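Local coordinates for protein Lysine/ornithine decarboxylase (Selenomonas ruminantium, PDB 5GJO) that decarboxylates both L-lysine and L-ornithine, using pyridoxal 5'-phosphate as cofactor, to give cadaverine and putrescine, at residues L15-D29 / A367-A379. The protein carries 2 engineered substitutions. Sequence-based numbering, arbitrary orientation.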
ATOM      1  N   LEU A  15     -18.397 -12.672 -16.833  1.00 14.46           N
ATOM      2  CA  LEU A  15     -17.208 -11.820 -16.793  1.00 14.76           C
ATOM      3  C   LEU A  15     -15.981 -12.647 -16.411  1.00 14.57           C
ATOM      4  O   LEU A  15     -14.903 -12.530 -17.011  1.00 15.54           O
ATOM      5  CB  LEU A  15     -17.417 -10.616 -15.832  1.00 15.15           C
ATOM      6  CG  LEU A  15     -18.317  -9.502 -16.391  1.00 14.94           C
ATOM      7  CD1 LEU A  15     -18.829  -8.660 -15.221  1.00 15.09           C
ATOM      8  CD2 LEU A  15     -17.460  -8.636 -17.316  1.00 15.86           C
ATOM      9  N   ALA A  16     -16.112 -13.436 -15.354  1.00 15.33           N
ATOM     10  CA  ALA A  16     -14.928 -14.177 -14.814  1.00 15.75           C
ATOM     11  C   ALA A  16     -14.524 -15.361 -15.688  1.00 18.42           C
ATOM     12  O   ALA A  16     -13.369 -15.806 -15.628  1.00 21.59           O
ATOM     13  CB  ALA A  16     -15.209 -14.612 -13.382  1.00 17.07           C
ATOM     14  N   LYS A  17     -15.428 -15.855 -16.508  1.00 18.07           N
ATOM     15  CA  LYS A  17     -15.049 -16.847 -17.501  1.00 22.27           C
ATOM     16  C   LYS A  17     -14.089 -16.253 -18.528  1.00 21.60           C
ATOM     17  O   LYS A  17     -13.180 -16.894 -18.987  1.00 20.64           O
ATOM     18  CB  LYS A  17     -16.278 -17.331 -18.238  1.00 27.17           C
ATOM     19  CG  LYS A  17     -16.619 -18.773 -18.005  1.00 38.98           C
ATOM     20  CD  LYS A  17     -17.849 -19.172 -18.806  1.00 48.82           C
ATOM     21  CE  LYS A  17     -18.996 -19.656 -17.922  1.00 54.42           C
ATOM     22  NZ  LYS A  17     -20.325 -19.104 -18.343  1.00 61.64           N
ATOM     23  N   ARG A  18     -14.420 -15.043 -18.942  1.00 17.97           N
ATOM     24  CA  ARG A  18     -13.649 -14.243 -19.880  1.00 18.78           C
ATOM     25  C   ARG A  18     -12.355 -13.612 -19.373  1.00 17.93           C
ATOM     26  O   ARG A  18     -11.372 -13.570 -20.067  1.00 16.64           O
ATOM     27  CB  ARG A  18     -14.543 -13.198 -20.512  1.00 18.47           C
ATOM     28  CG  ARG A  18     -13.953 -12.526 -21.709  1.00 20.76           C
ATOM     29  CD  ARG A  18     -15.033 -11.774 -22.462  1.00 21.90           C
ATOM     30  NE  ARG A  18     -15.534 -10.619 -21.742  1.00 19.88           N
ATOM     31  CZ  ARG A  18     -16.735 -10.532 -21.180  1.00 18.08           C
ATOM     32  NH1 ARG A  18     -17.073  -9.431 -20.566  1.00 16.61           N
ATOM     33  NH2 ARG A  18     -17.587 -11.535 -21.226  1.00 16.48           N
ATOM     34  N   ILE A  19     -12.409 -13.111 -18.153  1.00 16.46           N
ATOM     35  CA  ILE A  19     -11.350 -12.305 -17.594  1.00 16.84           C
ATOM     36  C   ILE A  19     -10.803 -12.921 -16.312  1.00 19.07           C
ATOM     37  O   ILE A  19     -11.542 -13.129 -15.392  1.00 16.51           O
ATOM     38  CB  ILE A  19     -11.896 -10.902 -17.253  1.00 16.84           C
ATOM     39  CG1 ILE A  19     -12.568 -10.241 -18.460  1.00 18.17           C
ATOM     40  CG2 ILE A  19     -10.815 -10.012 -16.689  1.00 17.25           C
ATOM     41  CD1 ILE A  19     -13.447  -9.073 -18.098  1.00 18.14           C
ATOM     42  N   PRO A  20      -9.499 -13.154 -16.227  1.00 18.06           N
ATOM     43  CA  PRO A  20      -8.992 -13.730 -14.990  1.00 18.20           C
ATOM     44  C   PRO A  20      -9.114 -12.823 -13.779  1.00 15.53           C
ATOM     45  O   PRO A  20      -8.771 -11.642 -13.820  1.00 15.96           O
ATOM     46  CB  PRO A  20      -7.477 -13.943 -15.239  1.00 20.32           C
ATOM     47  CG  PRO A  20      -7.212 -13.533 -16.619  1.00 24.02           C
ATOM     48  CD  PRO A  20      -8.421 -12.865 -17.224  1.00 22.31           C
ATOM     49  N   THR A  21      -9.572 -13.398 -12.699  1.00 14.74           N
ATOM     50  CA  THR A  21      -9.674 -12.710 -11.442  1.00 13.85           C
ATOM     51  C   THR A  21      -8.310 -12.481 -10.839  1.00 14.17           C
ATOM     52  O   THR A  21      -7.412 -13.305 -11.080  1.00 15.73           O
ATOM     53  CB  THR A  21     -10.554 -13.475 -10.455  1.00 13.62           C
ATOM     54  OG1 THR A  21     -10.086 -14.807 -10.276  1.00 13.46           O
ATOM     55  CG2 THR A  21     -11.973 -13.483 -10.919  1.00 13.76           C
ATOM     56  N   PRO A  22      -8.153 -11.498  -9.956  1.00 14.28           N
ATOM     57  CA  PRO A  22      -9.155 -10.521  -9.583  1.00 13.22           C
ATOM     58  C   PRO A  22      -9.210  -9.389 -10.613  1.00 13.42           C
ATOM     59  O   PRO A  22      -8.193  -8.994 -11.265  1.00 13.05           O
ATOM     60  CB  PRO A  22      -8.589  -9.982  -8.274  1.00 13.61           C
ATOM     61  CG  PRO A  22      -7.093 -10.101  -8.483  1.00 14.80           C
ATOM     62  CD  PRO A  22      -6.902 -11.315  -9.239  1.00 14.71           C
ATOM     63  N   PHE A  23     -10.361  -8.760 -10.719  1.00 11.97           N
ATOM     64  CA  PHE A  23     -10.504  -7.527 -11.457  1.00 12.08           C
ATOM     65  C   PHE A  23     -11.579  -6.676 -10.908  1.00 11.34           C
ATOM     66  O   PHE A  23     -12.557  -7.215 -10.306  1.00 10.79           O
ATOM     67  CB  PHE A  23     -10.765  -7.840 -12.941  1.00 11.15           C
ATOM     68  CG  PHE A  23     -11.991  -8.688 -13.205  1.00 11.53           C
ATOM     69  CD1 PHE A  23     -13.227  -8.114 -13.454  1.00 11.42           C
ATOM     70  CD2 PHE A  23     -11.882 -10.055 -13.242  1.00 12.07           C
ATOM     71  CE1 PHE A  23     -14.337  -8.941 -13.689  1.00 10.82           C
ATOM     72  CE2 PHE A  23     -12.970 -10.853 -13.494  1.00 11.60           C
ATOM     73  CZ  PHE A  23     -14.184 -10.274 -13.665  1.00 11.98           C
ATOM     74  N   LEU A  24     -11.452  -5.372 -11.136  1.00 11.79           N
ATOM     75  CA  LEU A  24     -12.507  -4.419 -10.846  1.00 12.49           C
ATOM     76  C   LEU A  24     -13.347  -4.182 -12.061  1.00 12.65           C
ATOM     77  O   LEU A  24     -12.836  -4.208 -13.189  1.00 13.22           O
ATOM     78  CB  LEU A  24     -11.936  -3.098 -10.383  1.00 13.56           C
ATOM     79  CG  LEU A  24     -11.145  -3.167  -9.055  1.00 15.92           C
ATOM     80  CD1 LEU A  24     -10.182  -2.036  -8.956  1.00 19.13           C
ATOM     81  CD2 LEU A  24     -12.039  -3.129  -7.840  1.00 15.91           C
ATOM     82  N   VAL A  25     -14.613  -3.867 -11.871  1.00 10.95           N
ATOM     83  CA  VAL A  25     -15.506  -3.511 -12.962  1.00 11.00           C
ATOM     84  C   VAL A  25     -16.139  -2.145 -12.630  1.00 10.73           C
ATOM     85  O   VAL A  25     -16.782  -1.996 -11.535  1.00 11.35           O
ATOM     86  CB  VAL A  25     -16.623  -4.552 -13.171  1.00 10.47           C
ATOM     87  CG1 VAL A  25     -17.566  -4.127 -14.269  1.00 12.07           C
ATOM     88  CG2 VAL A  25     -16.066  -5.970 -13.379  1.00 10.74           C
ATOM     89  N   ALA A  26     -15.882  -1.148 -13.444  1.00 10.56           N
ATOM     90  CA  ALA A  26     -16.364   0.203 -13.308  1.00 11.07           C
ATOM     91  C   ALA A  26     -17.470   0.551 -14.259  1.00 13.09           C
ATOM     92  O   ALA A  26     -17.314   0.351 -15.513  1.00 12.71           O
ATOM     93  CB  ALA A  26     -15.244   1.194 -13.524  1.00 13.16           C
ATOM     94  N   SER A  27     -18.539   1.156 -13.727  1.00 12.34           N
ATOM     95  CA  SER A  27     -19.664   1.604 -14.572  1.00 13.48           C
ATOM     96  C   SER A  27     -19.584   3.112 -14.826  1.00 13.50           C
ATOM     97  O   SER A  27     -19.729   3.927 -13.928  1.00 12.34           O
ATOM     98  CB  SER A  27     -20.996   1.237 -13.959  1.00 13.94           C
ATOM     99  OG  SER A  27     -22.085   1.976 -14.561  1.00 14.13           O
ATOM    100  N   LEU A  28     -19.279   3.460 -16.061  1.00 11.77           N
ATOM    101  CA  LEU A  28     -19.215   4.882 -16.457  1.00 14.23           C
ATOM    102  C   LEU A  28     -20.577   5.502 -16.288  1.00 14.50           C
ATOM    103  O   LEU A  28     -20.697   6.688 -15.924  1.00 13.65           O
ATOM    104  CB  LEU A  28     -18.748   4.990 -17.898  1.00 12.54           C
ATOM    105  CG  LEU A  28     -17.318   4.593 -18.147  1.00 13.89           C
ATOM    106  CD1 LEU A  28     -16.949   4.745 -19.628  1.00 16.17           C
ATOM    107  CD2 LEU A  28     -16.242   5.261 -17.272  1.00 15.86           C
ATOM    108  N   ASP A  29     -21.640   4.762 -16.630  1.00 14.42           N
ATOM    109  CA  ASP A  29     -22.987   5.313 -16.490  1.00 15.03           C
ATOM    110  C   ASP A  29     -23.285   5.675 -15.022  1.00 13.43           C
ATOM    111  O   ASP A  29     -23.929   6.699 -14.757  1.00 13.14           O
ATOM    112  CB  ASP A  29     -24.078   4.406 -16.990  1.00 14.44           C
ATOM    113  CG  ASP A  29     -24.148   4.307 -18.539  1.00 16.66           C
ATOM    114  OD1 ASP A  29     -23.295   4.896 -19.250  1.00 19.43           O
ATOM    115  OD2 ASP A  29     -25.027   3.504 -18.962  1.00 19.45           O
ATOM    116  N   ALA A 367      -4.742  -5.487  -9.760  1.00 13.73           N
ATOM    117  CA  ALA A 367      -6.014  -5.846 -10.408  1.00 13.57           C
ATOM    118  C   ALA A 367      -6.416  -4.742 -11.367  1.00 13.18           C
ATOM    119  O   ALA A 367      -6.394  -3.571 -10.981  1.00 13.07           O
ATOM    120  CB  ALA A 367      -7.111  -6.047  -9.377  1.00 14.28           C
ATOM    121  N   PRO A 368      -6.769  -5.122 -12.627  1.00 13.32           N
ATOM    122  CA  PRO A 368      -7.132  -4.075 -13.588  1.00 13.94           C
ATOM    123  C   PRO A 368      -8.570  -3.602 -13.403  1.00 13.40           C
ATOM    124  O   PRO A 368      -9.364  -4.311 -12.781  1.00 13.97           O
ATOM    125  CB  PRO A 368      -7.030  -4.811 -14.938  1.00 14.02           C
ATOM    126  CG  PRO A 368      -7.395  -6.245 -14.599  1.00 13.21           C
ATOM    127  CD  PRO A 368      -6.779  -6.488 -13.222  1.00 12.49           C
ATOM    128  N   THR A 369      -8.882  -2.422 -13.943  1.00 13.61           N
ATOM    129  CA  THR A 369     -10.230  -1.862 -13.917  1.00 13.40           C
ATOM    130  C   THR A 369     -10.816  -2.047 -15.300  1.00 15.85           C
ATOM    131  O   THR A 369     -10.320  -1.455 -16.277  1.00 15.61           O
ATOM    132  CB  THR A 369     -10.211  -0.401 -13.481  1.00 14.23           C
ATOM    133  OG1 THR A 369      -9.755  -0.380 -12.130  1.00 14.08           O
ATOM    134  CG2 THR A 369     -11.575   0.157 -13.482  1.00 14.80           C
ATOM    135  N   ILE A 370     -11.809  -2.902 -15.375  1.00 12.08           N
ATOM    136  CA  ILE A 370     -12.542  -3.268 -16.602  1.00 15.18           C
ATOM    137  C   ILE A 370     -13.699  -2.269 -16.743  1.00 13.59           C
ATOM    138  O   ILE A 370     -14.383  -1.958 -15.749  1.00 13.33           O
ATOM    139  CB  ILE A 370     -13.115  -4.701 -16.487  1.00 16.85           C
ATOM    140  CG1 ILE A 370     -12.012  -5.728 -16.188  1.00 17.10           C
ATOM    141  CG2 ILE A 370     -13.917  -5.129 -17.699  1.00 18.09           C
ATOM    142  CD1 ILE A 370     -10.839  -5.698 -17.146  1.00 17.69           C
ATOM    143  N   ILE A 371     -13.854  -1.698 -17.928  1.00 11.27           N
ATOM    144  CA  ILE A 371     -14.921  -0.759 -18.199  1.00 11.95           C
ATOM    145  C   ILE A 371     -16.185  -1.540 -18.574  1.00 12.66           C
ATOM    146  O   ILE A 371     -16.238  -2.185 -19.613  1.00 12.87           O
ATOM    147  CB  ILE A 371     -14.578   0.291 -19.277  1.00 13.47           C
ATOM    148  CG1 ILE A 371     -13.258   1.006 -18.948  1.00 13.98           C
ATOM    149  CG2 ILE A 371     -15.729   1.261 -19.495  1.00 14.30           C
ATOM    150  CD1 ILE A 371     -13.276   1.634 -17.558  1.00 14.45           C
ATOM    151  N   PHE A 372     -17.199  -1.442 -17.750  1.00 11.90           N
ATOM    152  CA  PHE A 372     -18.406  -2.243 -17.900  1.00 12.44           C
ATOM    153  C   PHE A 372     -19.132  -1.971 -19.231  1.00 13.31           C
ATOM    154  O   PHE A 372     -19.557  -2.879 -19.943  1.00 12.18           O
ATOM    155  CB  PHE A 372     -19.379  -1.998 -16.758  1.00 12.89           C
ATOM    156  CG  PHE A 372     -20.563  -2.919 -16.731  1.00 11.27           C
ATOM    157  CD1 PHE A 372     -20.370  -4.261 -16.703  1.00 11.62           C
ATOM    158  CD2 PHE A 372     -21.811  -2.446 -16.715  1.00 13.29           C
ATOM    159  CE1 PHE A 372     -21.444  -5.154 -16.652  1.00 13.94           C
ATOM    160  CE2 PHE A 372     -22.907  -3.322 -16.658  1.00 12.16           C
ATOM    161  CZ  PHE A 372     -22.728  -4.664 -16.643  1.00 13.39           C
ATOM    162  N   GLU A 373     -19.118  -0.734 -19.653  1.00 12.07           N
ATOM    163  CA  GLU A 373     -19.870  -0.308 -20.878  1.00 14.93           C
ATOM    164  C   GLU A 373     -19.172  -0.824 -22.157  1.00 15.18           C
ATOM    165  O   GLU A 373     -19.798  -0.788 -23.244  1.00 15.95           O
ATOM    166  CB  GLU A 373     -20.028   1.226 -20.926  1.00 14.78           C
ATOM    167  CG  GLU A 373     -21.017   1.830 -19.997  1.00 17.58           C
ATOM    168  CD  GLU A 373     -20.593   1.840 -18.563  1.00 16.17           C
ATOM    169  OE1 GLU A 373     -21.501   2.126 -17.770  1.00 19.38           O
ATOM    170  OE2 GLU A 373     -19.381   1.582 -18.256  1.00 15.18           O
ATOM    171  N   ASP A 374     -17.969  -1.349 -22.030  1.00 15.92           N
ATOM    172  CA  ASP A 374     -17.296  -1.964 -23.162  1.00 16.66           C
ATOM    173  C   ASP A 374     -17.529  -3.480 -23.236  1.00 16.63           C
ATOM    174  O   ASP A 374     -16.954  -4.143 -24.057  1.00 17.43           O
ATOM    175  CB  ASP A 374     -15.803  -1.664 -23.142  1.00 19.34           C
ATOM    176  CG  ASP A 374     -15.502  -0.212 -23.420  1.00 21.17           C
ATOM    177  OD1 ASP A 374     -16.334   0.431 -24.047  1.00 23.44           O
ATOM    178  OD2 ASP A 374     -14.448   0.270 -23.002  1.00 22.96           O
ATOM    179  N   GLN A 375     -18.347  -3.998 -22.335  1.00 13.53           N
ATOM    180  CA  GLN A 375     -18.516  -5.464 -22.199  1.00 14.58           C
ATOM    181  C   GLN A 375     -19.885  -5.851 -22.690  1.00 12.88           C
ATOM    182  O   GLN A 375     -20.766  -5.107 -22.616  1.00 13.00           O
ATOM    183  CB  GLN A 375     -18.460  -5.966 -20.738  1.00 14.23           C
ATOM    184  CG  GLN A 375     -17.217  -5.464 -19.988  1.00 14.36           C
ATOM    185  CD  GLN A 375     -15.941  -5.779 -20.696  1.00 16.07           C
ATOM    186  OE1 GLN A 375     -15.701  -6.924 -21.127  1.00 16.86           O
ATOM    187  NE2 GLN A 375     -15.075  -4.794 -20.780  1.00 17.38           N
ATOM    188  N   PRO A 376     -20.022  -7.080 -23.192  1.00 14.02           N
ATOM    189  CA  PRO A 376     -21.311  -7.498 -23.682  1.00 12.84           C
ATOM    190  C   PRO A 376     -22.344  -7.577 -22.603  1.00 13.35           C
ATOM    191  O   PRO A 376     -23.514  -7.438 -22.879  1.00 12.10           O
ATOM    192  CB  PRO A 376     -21.069  -8.907 -24.239  1.00 13.12           C
ATOM    193  CG  PRO A 376     -19.764  -9.366 -23.734  1.00 13.14           C
ATOM    194  CD  PRO A 376     -18.970  -8.092 -23.481  1.00 13.29           C
ATOM    195  N   GLU A 377     -21.961  -7.770 -21.367  1.00 12.44           N
ATOM    196  CA  GLU A 377     -22.952  -7.762 -20.274  1.00 13.12           C
ATOM    197  C   GLU A 377     -23.712  -6.441 -20.146  1.00 12.95           C
ATOM    198  O   GLU A 377     -24.889  -6.436 -19.791  1.00 13.50           O
ATOM    199  CB  GLU A 377     -22.301  -8.084 -18.927  1.00 12.96           C
ATOM    200  CG  GLU A 377     -21.756  -9.497 -18.803  1.00 14.81           C
ATOM    201  CD  GLU A 377     -20.446  -9.834 -19.547  1.00 14.21           C
ATOM    202  OE1 GLU A 377     -19.771  -8.923 -20.076  1.00 12.89           O
ATOM    203  OE2 GLU A 377     -20.008 -11.058 -19.596  1.00 15.30           O
ATOM    204  N   TYR A 378     -23.071  -5.309 -20.407  1.00 11.52           N
ATOM    205  CA  TYR A 378     -23.747  -4.006 -20.418  1.00 12.12           C
ATOM    206  C   TYR A 378     -24.730  -3.923 -21.514  1.00 13.87           C
ATOM    207  O   TYR A 378     -25.898  -3.518 -21.319  1.00 13.17           O
ATOM    208  CB  TYR A 378     -22.702  -2.900 -20.559  1.00 14.26           C
ATOM    209  CG  TYR A 378     -23.268  -1.563 -20.695  1.00 14.68           C
ATOM    210  CD1 TYR A 378     -23.883  -0.892 -19.592  1.00 16.82           C
ATOM    211  CD2 TYR A 378     -23.245  -0.929 -21.938  1.00 16.21           C
ATOM    212  CE1 TYR A 378     -24.407   0.419 -19.763  1.00 18.26           C
ATOM    213  CE2 TYR A 378     -23.832   0.311 -22.112  1.00 17.61           C
ATOM    214  CZ  TYR A 378     -24.342   1.005 -21.028  1.00 19.88           C
ATOM    215  OH  TYR A 378     -24.870   2.270 -21.197  1.00 20.61           O
ATOM    216  N   ALA A 379     -24.275  -4.349 -22.691  1.00 14.18           N
ATOM    217  CA  ALA A 379     -25.156  -4.355 -23.832  1.00 13.88           C
ATOM    218  C   ALA A 379     -26.397  -5.234 -23.530  1.00 14.43           C
ATOM    219  O   ALA A 379     -27.580  -4.914 -23.945  1.00 15.62           O
ATOM    220  CB  ALA A 379     -24.464  -4.883 -25.052  1.00 13.47           C
TER
HETATM  221  O   HOH W   1     -13.643  -8.489 -21.889  1.00 28.02           O
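Leu24 and Ala26 each bond through N and O to the backbone of 368-372, so that strand 23-26 runs parallel to strand 369-371. Leu24 N donates to Pro368 O and Leu24 O accepts from Ile370 N at 2.7 Å; Ala26 repeats this with Ile370 O and Phe372 N.

Ser27 is the N-cap of helix 28-41, its OG bonded to Lys30 N. Glu373, from the other segment, accepts from the first two amides of the helix. Its chain bends at chi2 (73°), which brings the carboxylate to the backbone. Leu28 N meets OE2 of Glu373 at 2.9 Å, and Asp29 N reaches OE1 of Glu373 from above the carboxylate plane. With an alanine in place of Glu373, the amides of Leu28 and Asp29 would probably lose this shared acceptor. Beyond it, Tyr378 OH donates to Asp29 OD2 at 2.6 Å.

Arg18 grips Glu377 end-on in a salt bridge, with NH1 to OE1 at 2.8 Å and NH2 to OE2 at 3.0 Å. Thr14 also bonds Glu377 OE2. Arg18 NH1 further donates to Gln375 OE1, with guanidinium and amide nearly coplanar, and a water links Arg18 NE to that oxygen. Pro376 CD lies over one guanidinium face.

Apolar contacts flank the strands. Ile19 CD1 meets Ile370 CG2 tip to tip, and Val25 CG1 touches Phe372 CD1 at 3.7 Å. On the sheet face that bears Leu24, Ala26 and Thr369, Ile371 CG2 meets Leu28 CD1 of the helix.

Strand 23-26 also pairs antiparallel with strand 266-276. The contact thus joins N- and C-terminal chain regions in the mixed beta-sheet domain that accompanies the PLP-binding barrel in class-II decarboxylases.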